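Local coordinates for proteasome protein (Corynebacterium glutamicum ATCC 13032, PDB 2P90) that is of unknown function but belongs to the PAC2 family, whose members are related to proteasome assembly chaperones, at the interface of chains A and B. Numbering follows the deposited sequence. Chains: chain A/B, Hypothetical protein Cgl1923.

The interface of chains A and B. Residues chain A 78-82; chain B 155-156, 168, 170-171.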
loop_
_atom_site.group_PDB
_atom_site.type_symbol
_atom_site.label_atom_id
_atom_site.label_comp_id
_atom_site.label_asym_id
_atom_site.label_seq_id
_atom_site.Cartn_x
_atom_site.Cartn_y
_atom_site.Cartn_z
ATOM N N ILE A 78 -20.389 -12.207 -6.703
ATOM C CA ILE A 78 -20.636 -13.599 -7.101
ATOM C C ILE A 78 -22.114 -13.969 -6.817
ATOM O O ILE A 78 -22.585 -13.851 -5.673
ATOM C CB ILE A 78 -19.729 -14.604 -6.338
ATOM C CG1 ILE A 78 -18.251 -14.424 -6.728
ATOM C CG2 ILE A 78 -20.210 -16.060 -6.589
ATOM C CD1 ILE A 78 -17.268 -14.793 -5.620
ATOM N N GLU A 79 -22.840 -14.391 -7.853
ATOM C CA GLU A 79 -24.143 -15.039 -7.634
ATOM C C GLU A 79 -24.520 -16.059 -8.697
ATOM O O GLU A 79 -24.120 -15.928 -9.871
ATOM C CB GLU A 79 -25.253 -14.018 -7.422
ATOM C CG GLU A 79 -25.800 -13.355 -8.659
ATOM C CD GLU A 79 -26.808 -12.260 -8.289
ATOM O OE1 GLU A 79 -27.893 -12.620 -7.749
ATOM O OE2 GLU A 79 -26.492 -11.055 -8.521
ATOM N N HIS A 80 -25.304 -17.061 -8.267
ATOM C CA HIS A 80 -25.629 -18.267 -9.061
ATOM C C HIS A 80 -24.333 -19.007 -9.397
ATOM O O HIS A 80 -24.126 -19.460 -10.532
ATOM C CB HIS A 80 -26.430 -17.910 -10.325
ATOM C CG HIS A 80 -27.710 -17.186 -10.036
ATOM N ND1 HIS A 80 -27.966 -15.909 -10.496
ATOM C CD2 HIS A 80 -28.800 -17.553 -9.313
ATOM C CE1 HIS A 80 -29.160 -15.526 -10.073
ATOM N NE2 HIS A 80 -29.686 -16.502 -9.353
ATOM N N ASN A 81 -23.463 -19.082 -8.383
ATOM C CA ASN A 81 -22.088 -19.606 -8.478
ATOM C C ASN A 81 -21.307 -19.166 -9.728
ATOM O O ASN A 81 -20.644 -19.957 -10.398
ATOM C CB ASN A 81 -22.065 -21.122 -8.237
ATOM C CG ASN A 81 -22.564 -21.482 -6.843
ATOM O OD1 ASN A 81 -23.767 -21.479 -6.597
ATOM N ND2 ASN A 81 -21.639 -21.772 -5.916
ATOM N N GLU A 82 -21.403 -17.873 -10.017
ATOM C CA GLU A 82 -20.697 -17.274 -11.134
ATOM C C GLU A 82 -20.194 -15.883 -10.740
ATOM O O GLU A 82 -20.810 -15.190 -9.916
ATOM C CB GLU A 82 -21.639 -17.170 -12.326
ATOM C CG GLU A 82 -20.951 -17.029 -13.680
ATOM C CD GLU A 82 -20.658 -18.373 -14.362
ATOM O OE1 GLU A 82 -21.470 -19.328 -14.216
ATOM O OE2 GLU A 82 -19.626 -18.463 -15.069
ATOM N N ALA B 155 -17.415 -24.122 -4.992
ATOM C CA ALA B 155 -16.955 -23.749 -6.323
ATOM C C ALA B 155 -17.862 -22.717 -6.986
ATOM O O ALA B 155 -19.081 -22.650 -6.682
ATOM C CB ALA B 155 -16.760 -24.985 -7.224
ATOM N N HIS B 156 -17.238 -21.867 -7.820
ATOM C CA HIS B 156 -17.941 -20.966 -8.721
ATOM C C HIS B 156 -17.256 -20.960 -10.075
ATOM O O HIS B 156 -16.090 -21.328 -10.191
ATOM C CB HIS B 156 -18.098 -19.556 -8.140
ATOM C CG HIS B 156 -16.803 -18.872 -7.810
ATOM N ND1 HIS B 156 -15.973 -18.333 -8.773
ATOM C CD2 HIS B 156 -16.212 -18.620 -6.616
ATOM C CE1 HIS B 156 -14.914 -17.802 -8.183
ATOM N NE2 HIS B 156 -15.030 -17.976 -6.877
ATOM N N SER B 168 -21.235 -26.667 -2.147
ATOM C CA SER B 168 -21.326 -25.261 -2.594
ATOM C C SER B 168 -22.742 -24.715 -2.797
ATOM O O SER B 168 -23.057 -24.168 -3.864
ATOM C CB SER B 168 -20.542 -25.082 -3.885
ATOM O OG SER B 168 -21.238 -25.683 -4.948
ATOM N N ASP B 170 -24.924 -22.074 -2.692
ATOM C CA ASP B 170 -24.579 -20.672 -2.721
ATOM C C ASP B 170 -25.757 -19.753 -3.089
ATOM O O ASP B 170 -26.797 -20.206 -3.575
ATOM C CB ASP B 170 -23.382 -20.454 -3.669
ATOM C CG ASP B 170 -22.004 -20.381 -2.936
ATOM O OD1 ASP B 170 -21.775 -21.085 -1.915
ATOM O OD2 ASP B 170 -21.129 -19.622 -3.430
ATOM N N THR B 171 -25.555 -18.460 -2.814
ATOM C CA THR B 171 -26.472 -17.370 -3.126
ATOM C C THR B 171 -25.660 -16.169 -3.647
ATOM O O THR B 171 -24.567 -16.344 -4.202
ATOM C CB THR B 171 -27.288 -16.957 -1.885
ATOM O OG1 THR B 171 -26.399 -16.541 -0.839
ATOM C CG2 THR B 171 -28.174 -18.126 -1.389
HETATM O O HOH W 1 -23.818 -18.230 -6.154
#
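The tight turn of a beta-hairpin in this PAC2-family protein, between strands 76-78 and 83-86 of chain A, pushes the side chain of A:Asn81 in between B:Ala155 and B:His156 of strand 153-157 and the loop that carries B:Ser168 and B:Asp170. A:His80 and A:Asn81 both have positive phi, which bends the chain sharply and turns A:Asn81 toward chain B. Its CG lies anti to its own carbonyl carbon, beside the backbone N (chi1 -62°), and this carries the amide in between the strand and the loop. There the amide nitrogen ND2 donates to the backbone O of B:Ala155 at 2.8 Å, meeting the carbonyl nearly head-on (C=O...N 165°), although the acceptor is somewhat tilted from the amide plane. A second bond from ND2, to the backbone O of B:Ser168 at 3.5 Å, is weak. CB of B:Asp170 meets the outer, OD1/ND2 end of the amide obliquely, 3.4 Å from CG of A:Asn81; the two side chains cross at about a right angle, while amide and carboxylate planes stand 32° apart. The carboxylate oxygen OD2 of B:Asp170 stands above the amide plane, 3.3 Å from ND2 of A:Asn81, and does not count as a hydrogen bond; its charge may still add some attraction to the amide nitrogen. At the backbone of the turn, water 1 bridges N of A:Asn81 and the carbonyl O of B:Thr171. The water lies a normal 2.8 Å from O of B:Thr171, but its distance to N of A:Asn81 is implausibly short and its length doubtful. On the strand side, CB of B:His156 rests 3.4 Å from the carbonyl O of A:Asn81. CG of B:His156 lies between its own backbone N and carbonyl carbon, which turns the imidazole toward A:Ile78. CD1 of A:Ile78 sits over the face of the ring, above its CD2-NE2 side, 4.1 Å from CD2 of B:His156; these side chains also cross at about a right angle. Chains A and B are the same protein, and three copies make up the deposited assembly; the structure alone does not show whether the pairing forms in solution.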